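Local atomic coordinates of PG_0823 protein (Porphyromonas gingivalis, PDB entry 2FSW), a protein that probably binds DNA through a winged helix-turn-helix domain and so is thought to act as a dimeric transcriptional regulator of the HxlR type. Residues B[29-34]-B[90-95]. Numbering follows the deposited sequence.
Sequences LIIFQI and EKVLPI
In the hydrophobic core of the winged helix-turn-helix domain, Ile-31 of helix 27-34 packs against Val-92 and Leu-93, where the chain turns into the C-terminal helix 93-106. The CB of Ile-31 is directed toward the turn, and its two branches both meet Val-92: CD1 lies 4.1 Å from Val-92 CG1, and CG2 lies 4.1 Å from Val-92 CB. The two side chains cross at about a right angle, with Val-92 CG1 within reach of both Ile-31 methyls. Val-92 presents that methyl by setting CG1 opposite its own backbone N (chi1 -176°). Leu-93 leaves its backbone alongside helix 27-34 rather than at it, but the end of the side chain comes nearer, bringing CD2 to 4.3 Å from Ile-31 CG2 and 4.1 Å from the carbonyl oxygen Ile-31 O. All of this is van der Waals contact between buried groups.

The turn itself is a type I beta turn from Glu-90 to Leu-93, closed by a 3.3 Å bond from Leu-93 N to Glu-90 O. It lies between the short helix after wing strand 80-85 and the C-terminal helix, and it places Val-92 and Leu-93 side by side against helix 27-34. Leu-85 of that strand touches both Ile-31 and Leu-93, while Leu-63 of helix 53-65 and Ile-96 also pack on Ile-31, so wing, helix-turn-helix and C-terminal helix meet around one isoleucine. Val-92 also packs on Phe-102 of the second subunit.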
loop_
_atom_site.group_PDB
_atom_site.type_symbol
_atom_site.label_atom_id
_atom_site.label_comp_id
_atom_site.label_asym_id
_atom_site.label_seq_id
_atom_site.Cartn_x
_atom_site.Cartn_y
_atom_site.Cartn_z
ATOM N N LEU B 29 -3.949 -7.085 -1.962
ATOM C CA LEU B 29 -4.870 -7.749 -2.895
ATOM C C LEU B 29 -5.254 -9.154 -2.430
ATOM O O LEU B 29 -6.402 -9.575 -2.565
ATOM C CB LEU B 29 -4.250 -7.846 -4.300
ATOM C CG LEU B 29 -4.540 -6.700 -5.286
ATOM C CD1 LEU B 29 -3.674 -6.862 -6.523
ATOM C CD2 LEU B 29 -6.038 -6.637 -5.670
ATOM N N ILE B 30 -4.281 -9.885 -1.909
ATOM C CA ILE B 30 -4.538 -11.187 -1.311
ATOM C C ILE B 30 -5.538 -11.063 -0.154
ATOM O O ILE B 30 -6.528 -11.805 -0.103
ATOM C CB ILE B 30 -3.209 -11.891 -0.897
ATOM C CG1 ILE B 30 -2.486 -12.370 -2.165
ATOM C CG2 ILE B 30 -3.494 -13.051 0.039
ATOM C CD1 ILE B 30 -0.984 -12.597 -2.039
ATOM N N ILE B 31 -5.289 -10.102 0.741
ATOM C CA ILE B 31 -6.152 -9.864 1.890
ATOM C C ILE B 31 -7.546 -9.465 1.395
ATOM O O ILE B 31 -8.545 -9.989 1.889
ATOM C CB ILE B 31 -5.535 -8.819 2.894
ATOM C CG1 ILE B 31 -4.242 -9.388 3.510
ATOM C CG2 ILE B 31 -6.522 -8.467 4.002
ATOM C CD1 ILE B 31 -3.434 -8.404 4.350
ATOM N N PHE B 32 -7.597 -8.584 0.389
ATOM C CA PHE B 32 -8.854 -8.228 -0.288
ATOM C C PHE B 32 -9.627 -9.460 -0.769
ATOM O O PHE B 32 -10.827 -9.594 -0.508
ATOM C CB PHE B 32 -8.601 -7.244 -1.451
ATOM C CG PHE B 32 -9.854 -6.845 -2.218
ATOM C CD1 PHE B 32 -10.944 -6.253 -1.559
ATOM C CD2 PHE B 32 -9.930 -7.028 -3.596
ATOM C CE1 PHE B 32 -12.092 -5.864 -2.253
ATOM C CE2 PHE B 32 -11.074 -6.644 -4.309
ATOM C CZ PHE B 32 -12.159 -6.068 -3.638
ATOM N N GLN B 33 -8.933 -10.374 -1.443
ATOM C CA GLN B 33 -9.573 -11.569 -1.995
ATOM C C GLN B 33 -10.040 -12.577 -0.934
ATOM O O GLN B 33 -11.171 -13.071 -0.998
ATOM C CB GLN B 33 -8.714 -12.224 -3.095
ATOM C CG GLN B 33 -8.812 -11.492 -4.436
ATOM C CD GLN B 33 -10.251 -11.412 -4.964
ATOM O OE1 GLN B 33 -11.098 -12.258 -4.649
ATOM N NE2 GLN B 33 -10.529 -10.392 -5.757
ATOM N N ILE B 34 -9.186 -12.863 0.044
ATOM C CA ILE B 34 -9.620 -13.681 1.179
ATOM C C ILE B 34 -10.867 -13.062 1.838
ATOM O O ILE B 34 -11.907 -13.724 1.938
ATOM C CB ILE B 34 -8.497 -13.910 2.216
ATOM C CG1 ILE B 34 -7.314 -14.663 1.578
ATOM C CG2 ILE B 34 -9.036 -14.702 3.406
ATOM C CD1 ILE B 34 -6.010 -14.578 2.406
ATOM N N GLU B 90 -8.264 -9.059 9.762
ATOM C CA GLU B 90 -9.545 -8.399 9.559
ATOM C C GLU B 90 -9.436 -6.876 9.782
ATOM O O GLU B 90 -10.210 -6.121 9.201
ATOM C CB GLU B 90 -10.656 -9.041 10.413
ATOM C CG GLU B 90 -11.208 -10.390 9.876
ATOM C CD GLU B 90 -12.203 -11.081 10.838
ATOM O OE1 GLU B 90 -12.116 -12.318 11.023
ATOM O OE2 GLU B 90 -13.080 -10.404 11.421
ATOM N N LYS B 91 -8.478 -6.436 10.610
ATOM C CA LYS B 91 -8.232 -4.998 10.842
ATOM C C LYS B 91 -7.619 -4.262 9.643
ATOM O O LYS B 91 -7.512 -3.017 9.655
ATOM C CB LYS B 91 -7.335 -4.757 12.066
ATOM C CG LYS B 91 -7.813 -5.393 13.360
ATOM C CD LYS B 91 -8.938 -4.598 13.954
ATOM C CE LYS B 91 -9.246 -5.072 15.348
ATOM N NZ LYS B 91 -8.171 -4.629 16.274
ATOM N N VAL B 92 -7.181 -5.025 8.648
ATOM C CA VAL B 92 -6.672 -4.458 7.377
ATOM C C VAL B 92 -7.802 -4.093 6.402
ATOM O O VAL B 92 -7.640 -3.212 5.569
ATOM C CB VAL B 92 -5.674 -5.441 6.694
ATOM C CG1 VAL B 92 -5.060 -4.838 5.439
ATOM C CG2 VAL B 92 -4.604 -5.840 7.673
ATOM N N LEU B 93 -8.956 -4.748 6.522
ATOM C CA LEU B 93 -10.088 -4.473 5.618
ATOM C C LEU B 93 -10.546 -3.009 5.526
ATOM O O LEU B 93 -10.899 -2.571 4.440
ATOM C CB LEU B 93 -11.271 -5.427 5.884
ATOM C CG LEU B 93 -10.956 -6.916 5.595
ATOM C CD1 LEU B 93 -12.109 -7.819 6.079
ATOM C CD2 LEU B 93 -10.612 -7.215 4.123
ATOM N N PRO B 94 -10.561 -2.244 6.646
ATOM C CA PRO B 94 -10.841 -0.800 6.507
ATOM C C PRO B 94 -9.870 -0.016 5.608
ATOM O O PRO B 94 -10.279 0.959 4.968
ATOM C CB PRO B 94 -10.770 -0.288 7.961
ATOM C CG PRO B 94 -11.058 -1.473 8.780
ATOM C CD PRO B 94 -10.395 -2.610 8.064
ATOM N N ILE B 95 -8.605 -0.421 5.564
ATOM C CA ILE B 95 -7.631 0.199 4.659
ATOM C C ILE B 95 -8.038 -0.093 3.215
ATOM O O ILE B 95 -8.006 0.786 2.362
ATOM C CB ILE B 95 -6.167 -0.343 4.884
ATOM C CG1 ILE B 95 -5.674 -0.041 6.316
ATOM C CG2 ILE B 95 -5.179 0.223 3.784
ATOM C CD1 ILE B 95 -4.592 -0.990 6.807
#